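PDB 2NVO: RNA-binding protein RO60 from Deinococcus radiodurans, which binds several small RNAs that accumulate during recovery from ultraviolet irradiation and contributes to the organism's resistance to that radiation. Local coordinates for residues N159-A164 and A191-D196; M135-L140 and W182-A187. All blocks are in the same frame, centred on the assembly; numbering follows the deposited sequence.

Interaction 1 (N159-A164 and A191-D196); sequences NVYETA and AHPKTD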
loop_
_atom_site.group_PDB
_atom_site.type_symbol
_atom_site.label_atom_id
_atom_site.label_comp_id
_atom_site.label_asym_id
_atom_site.label_seq_id
_atom_site.Cartn_x
_atom_site.Cartn_y
_atom_site.Cartn_z
ATOM N N ASN A 159 15.889 9.779 -22.129
ATOM C CA ASN A 159 14.547 10.266 -22.443
ATOM C C ASN A 159 13.724 10.516 -21.178
ATOM O O ASN A 159 12.904 11.437 -21.122
ATOM C CB ASN A 159 13.838 9.309 -23.389
ATOM C CG ASN A 159 12.465 9.803 -23.805
ATOM O OD1 ASN A 159 12.294 10.951 -24.244
ATOM N ND2 ASN A 159 11.477 8.937 -23.667
ATOM N N VAL A 160 13.977 9.720 -20.143
ATOM C CA VAL A 160 13.308 9.909 -18.868
ATOM C C VAL A 160 13.589 11.291 -18.288
ATOM O O VAL A 160 12.667 11.983 -17.855
ATOM C CB VAL A 160 13.696 8.812 -17.841
ATOM C CG1 VAL A 160 13.111 9.139 -16.478
ATOM C CG2 VAL A 160 13.199 7.469 -18.316
ATOM N N TYR A 161 14.857 11.699 -18.285
ATOM C CA TYR A 161 15.233 12.998 -17.731
ATOM C C TYR A 161 14.833 14.156 -18.643
ATOM O O TYR A 161 14.445 15.222 -18.175
ATOM C CB TYR A 161 16.734 13.050 -17.457
ATOM C CG TYR A 161 17.186 12.062 -16.404
ATOM C CD1 TYR A 161 16.972 12.310 -15.052
ATOM C CD2 TYR A 161 17.830 10.885 -16.764
ATOM C CE1 TYR A 161 17.397 11.400 -14.076
ATOM C CE2 TYR A 161 18.250 9.975 -15.812
ATOM C CZ TYR A 161 18.024 10.235 -14.472
ATOM O OH TYR A 161 18.448 9.327 -13.525
ATOM N N GLU A 162 14.926 13.934 -19.947
ATOM C CA GLU A 162 14.616 14.987 -20.917
ATOM C C GLU A 162 13.118 15.283 -20.997
ATOM O O GLU A 162 12.705 16.339 -21.496
ATOM C CB GLU A 162 15.173 14.607 -22.287
ATOM C CG GLU A 162 16.692 14.652 -22.339
ATOM C CD GLU A 162 17.251 13.962 -23.557
ATOM O OE1 GLU A 162 16.448 13.383 -24.316
ATOM O OE2 GLU A 162 18.490 13.996 -23.756
ATOM N N THR A 163 12.309 14.354 -20.497
ATOM C CA THR A 163 10.853 14.490 -20.532
ATOM C C THR A 163 10.303 15.159 -19.266
ATOM O O THR A 163 9.172 15.644 -19.240
ATOM C CB THR A 163 10.185 13.113 -20.720
ATOM O OG1 THR A 163 10.503 12.604 -22.018
ATOM C CG2 THR A 163 8.677 13.208 -20.580
ATOM N N ALA A 164 11.115 15.196 -18.217
ATOM C CA ALA A 164 10.667 15.700 -16.922
ATOM C C ALA A 164 10.845 17.211 -16.792
ATOM O O ALA A 164 11.904 17.746 -17.128
ATOM C CB ALA A 164 11.420 14.984 -15.792
ATOM N N ALA A 191 23.874 8.063 -19.266
ATOM C CA ALA A 191 22.840 8.439 -20.238
ATOM C C ALA A 191 23.038 9.801 -20.916
ATOM O O ALA A 191 22.551 10.010 -22.025
ATOM C CB ALA A 191 21.461 8.394 -19.578
ATOM N N HIS A 192 23.703 10.726 -20.226
ATOM C CA HIS A 192 23.995 12.071 -20.744
ATOM C C HIS A 192 22.794 12.800 -21.335
ATOM O O HIS A 192 22.820 13.158 -22.512
ATOM C CB HIS A 192 25.076 12.009 -21.828
ATOM C CG HIS A 192 26.272 11.198 -21.448
ATOM N ND1 HIS A 192 27.229 11.653 -20.565
ATOM C CD2 HIS A 192 26.674 9.962 -21.836
ATOM C CE1 HIS A 192 28.167 10.731 -20.422
ATOM N NE2 HIS A 192 27.850 9.696 -21.182
ATOM N N PRO A 193 21.745 13.045 -20.532
ATOM C CA PRO A 193 20.611 13.792 -21.097
ATOM C C PRO A 193 20.986 15.238 -21.430
ATOM O O PRO A 193 21.815 15.847 -20.747
ATOM C CB PRO A 193 19.574 13.796 -19.964
ATOM C CG PRO A 193 20.107 12.874 -18.902
ATOM C CD PRO A 193 21.586 12.782 -19.093
ATOM N N LYS A 194 20.362 15.789 -22.463
ATOM C CA LYS A 194 20.444 17.227 -22.711
ATOM C C LYS A 194 19.082 17.742 -23.156
ATOM O O LYS A 194 18.486 17.220 -24.090
ATOM C CB LYS A 194 21.494 17.563 -23.760
ATOM C CG LYS A 194 21.756 19.069 -23.875
ATOM C CD LYS A 194 22.615 19.401 -25.088
ATOM C CE LYS A 194 23.375 20.706 -24.893
ATOM N NZ LYS A 194 24.338 20.981 -26.011
ATOM N N THR A 195 18.587 18.754 -22.461
ATOM C CA THR A 195 17.303 19.343 -22.800
ATOM C C THR A 195 17.539 20.597 -23.640
ATOM O O THR A 195 18.667 21.038 -23.799
ATOM C CB THR A 195 16.529 19.725 -21.542
ATOM O OG1 THR A 195 17.172 20.839 -20.902
ATOM C CG2 THR A 195 16.480 18.545 -20.578
ATOM N N ASP A 196 16.466 21.161 -24.174
ATOM C CA ASP A 196 16.567 22.412 -24.907
ATOM C C ASP A 196 16.795 23.567 -23.939
ATOM O O ASP A 196 17.500 24.511 -24.268
ATOM C CB ASP A 196 15.303 22.660 -25.742
ATOM C CG ASP A 196 14.029 22.534 -24.928
ATOM O OD1 ASP A 196 13.044 23.225 -25.247
ATOM O OD2 ASP A 196 14.001 21.740 -23.963
#
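The ring of Tyr161 is approached obliquely by the pyrrolidine of Pro193, whose CG lies 3.7 Å from Tyr161 CB and equally near CD2, while Leu204 of helix 198-209 and Leu188 of helix 184-191 touch both residues. A second flat group in the contact, the carboxylate of Glu162, divides its partners between its two oxygens: OE1 forms a salt bridge with Arg155, and OE2 is left for the other segment. In the helical-repeat TROVE domain, the contact joins the last turn of helix 151-163 to the connection between helices 184-191 and 198-209, where His192, with positive phi, leaves the helix and Pro193 to Thr195 run extended past Glu162. The Glu162 side chain lies against this connection, its CG 3.8 Å from Pro193 CB, and is extended beyond CG (chi2 166°). Further along the connection, the Thr195 methyl CG2 lies 4.0 Å from Glu162 CA, while the Thr195 amide N is bonded to Asn201 OD1. One hydrogen bond joins the two segments: Lys194 N donates to Glu162 OE2 over 2.9 Å, nearly straight at 162°, meeting the anti lone pair of that oxygen.

Interaction 2 (M135-L140 and W182-A187); sequences MLLHFL and WSQADA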
loop_
_atom_site.group_PDB
_atom_site.type_symbol
_atom_site.label_atom_id
_atom_site.label_comp_id
_atom_site.label_asym_id
_atom_site.label_seq_id
_atom_site.Cartn_x
_atom_site.Cartn_y
_atom_site.Cartn_z
ATOM N N MET A 135 11.599 4.967 -8.430
ATOM C CA MET A 135 11.149 3.928 -9.336
ATOM C C MET A 135 12.100 3.765 -10.520
ATOM O O MET A 135 12.324 2.657 -10.981
ATOM C CB MET A 135 9.721 4.189 -9.799
ATOM C CG MET A 135 8.687 4.070 -8.686
ATOM S SD MET A 135 7.031 4.531 -9.282
ATOM C CE MET A 135 6.781 3.333 -10.546
ATOM N N LEU A 136 12.672 4.869 -10.989
ATOM C CA LEU A 136 13.665 4.804 -12.063
ATOM C C LEU A 136 14.935 4.080 -11.609
ATOM O O LEU A 136 15.506 3.299 -12.358
ATOM C CB LEU A 136 14.044 6.194 -12.557
ATOM C CG LEU A 136 15.222 6.185 -13.538
ATOM C CD1 LEU A 136 14.847 5.457 -14.840
ATOM C CD2 LEU A 136 15.742 7.590 -13.806
ATOM N N LEU A 137 15.377 4.358 -10.386
ATOM C CA LEU A 137 16.591 3.716 -9.879
ATOM C C LEU A 137 16.331 2.241 -9.617
ATOM O O LEU A 137 17.235 1.413 -9.718
ATOM C CB LEU A 137 17.102 4.413 -8.627
ATOM C CG LEU A 137 17.442 5.881 -8.893
ATOM C CD1 LEU A 137 17.927 6.559 -7.626
ATOM C CD2 LEU A 137 18.448 6.050 -10.059
ATOM N N HIS A 138 15.082 1.926 -9.290
ATOM C CA HIS A 138 14.664 0.556 -9.023
ATOM C C HIS A 138 14.593 -0.208 -10.339
ATOM O O HIS A 138 15.014 -1.358 -10.440
ATOM C CB HIS A 138 13.308 0.568 -8.313
ATOM C CG HIS A 138 12.956 -0.729 -7.654
ATOM N ND1 HIS A 138 11.690 -0.998 -7.182
ATOM C CD2 HIS A 138 13.694 -1.834 -7.406
ATOM C CE1 HIS A 138 11.666 -2.214 -6.660
ATOM N NE2 HIS A 138 12.872 -2.741 -6.783
ATOM N N PHE A 139 14.066 0.450 -11.364
ATOM C CA PHE A 139 14.014 -0.138 -12.693
ATOM C C PHE A 139 15.428 -0.490 -13.166
ATOM O O PHE A 139 15.661 -1.566 -13.695
ATOM C CB PHE A 139 13.329 0.835 -13.662
ATOM C CG PHE A 139 13.592 0.536 -15.101
ATOM C CD1 PHE A 139 12.731 -0.268 -15.817
ATOM C CD2 PHE A 139 14.715 1.047 -15.731
ATOM C CE1 PHE A 139 12.975 -0.548 -17.142
ATOM C CE2 PHE A 139 14.967 0.771 -17.048
ATOM C CZ PHE A 139 14.096 -0.031 -17.759
ATOM N N LEU A 140 16.370 0.421 -12.949
ATOM C CA LEU A 140 17.770 0.209 -13.326
ATOM C C LEU A 140 18.424 -0.964 -12.583
ATOM O O LEU A 140 19.253 -1.682 -13.142
ATOM C CB LEU A 140 18.577 1.490 -13.099
ATOM C CG LEU A 140 18.244 2.663 -14.029
ATOM C CD1 LEU A 140 19.067 3.877 -13.662
ATOM C CD2 LEU A 140 18.452 2.259 -15.500
ATOM N N TRP A 182 22.291 2.219 -7.149
ATOM C CA TRP A 182 22.053 3.249 -8.172
ATOM C C TRP A 182 21.741 4.648 -7.634
ATOM O O TRP A 182 20.934 4.809 -6.714
ATOM C CB TRP A 182 20.919 2.793 -9.093
ATOM C CG TRP A 182 21.375 1.806 -10.084
ATOM C CD1 TRP A 182 21.274 0.446 -9.999
ATOM C CD2 TRP A 182 22.034 2.085 -11.323
ATOM N NE1 TRP A 182 21.823 -0.138 -11.113
ATOM C CE2 TRP A 182 22.311 0.845 -11.936
ATOM C CE3 TRP A 182 22.426 3.260 -11.969
ATOM C CZ2 TRP A 182 22.951 0.749 -13.172
ATOM C CZ3 TRP A 182 23.067 3.161 -13.199
ATOM C CH2 TRP A 182 23.319 1.914 -13.785
ATOM N N SER A 183 22.367 5.664 -8.226
ATOM C CA SER A 183 22.051 7.051 -7.918
ATOM C C SER A 183 21.654 7.771 -9.206
ATOM O O SER A 183 21.939 7.288 -10.296
ATOM C CB SER A 183 23.255 7.752 -7.288
ATOM O OG SER A 183 24.258 8.031 -8.256
ATOM N N GLN A 184 21.007 8.925 -9.081
ATOM C CA GLN A 184 20.706 9.743 -10.262
ATOM C C GLN A 184 22.008 10.113 -10.972
ATOM O O GLN A 184 22.088 10.101 -12.204
ATOM C CB GLN A 184 19.936 11.013 -9.873
ATOM C CG GLN A 184 18.697 10.753 -9.028
ATOM C CD GLN A 184 17.594 10.057 -9.791
ATOM O OE1 GLN A 184 16.730 9.410 -9.200
ATOM N NE2 GLN A 184 17.617 10.180 -11.107
ATOM N N ALA A 185 23.032 10.439 -10.190
ATOM C CA ALA A 185 24.355 10.746 -10.730
ATOM C C ALA A 185 24.896 9.632 -11.632
ATOM O O ALA A 185 25.381 9.910 -12.727
ATOM C CB ALA A 185 25.337 11.045 -9.611
ATOM N N ASP A 186 24.814 8.382 -11.171
ATOM C CA ASP A 186 25.240 7.232 -11.976
ATOM C C ASP A 186 24.532 7.191 -13.325
ATOM O O ASP A 186 25.162 7.086 -14.382
ATOM C CB ASP A 186 24.924 5.913 -11.268
ATOM C CG ASP A 186 25.699 5.728 -9.985
ATOM O OD1 ASP A 186 26.746 6.383 -9.810
ATOM O OD2 ASP A 186 25.236 4.920 -9.163
ATOM N N ALA A 187 23.209 7.228 -13.270
ATOM C CA ALA A 187 22.392 7.153 -14.469
ATOM C C ALA A 187 22.709 8.302 -15.425
ATOM O O ALA A 187 22.780 8.108 -16.634
ATOM C CB ALA A 187 20.912 7.162 -14.098
#
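Leu140 lies over one face of the Trp182 indole: its CB stands 3.9 Å from the centroid of the five-membered ring and only 8° off the ring normal, a CH-pi contact. The two side chains cross at about a right angle, and Leu140 CD1 continues over the same face at the CE3 rim, 3.8 Å from Trp182 CE3 and the same distance from Ala187 CB. About one turn earlier in the helix, Leu137 extends the packing: chi2 of 179° sets its CD1 anti to CA, 3.6 Å from Trp182 O, while CD2 rests on the carbonyl of Ser183. Leu136, with Val160 and Tyr161 against it, extends this buried side toward Gln184. Within the TROVE domain, helix 133-143 thus packs against the short, weakly bonded second strand of an antiparallel hairpin and the first turn of helix 184-191. A capping box starts that helix: Asp186 N donates to Ser183 OG (3.0 Å, 164°), and Ser183 N to Asp186 OD2, met from above the carboxylate plane. Here the contact is looser, for the CB of Ser183 points away from helix 133-143, and both capping residues are partly exposed. Trp182 is partly exposed too, and its indole NE1 is hydrogen-bonded to Asp144 OD2, just beyond the C-terminal end of helix 133-143.

How the interactions relate
Centred 14 Å apart, the two interactions alternate along the chain: 135-140, then 159-164, then 182-187, then 191-196. Helices 133-143 and 151-163 follow one another; helix 184-191 gives its first turn to interaction 2, and the connection after it carries interaction 1. Tyr161 joins the contacts directly, its OH lying 3.2 Å from Leu136 CD2 and 3.3 Å from Ala187 CB, so the buried sides are continuous. Both contacts hold together neighbouring helices of the horseshoe-shaped TROVE domain, built of HEAT-like repeats and closed into a ring by the VWFA-like domain. They lie within the part that probably binds RNA, away from the calcium site of the VWFA-like domain.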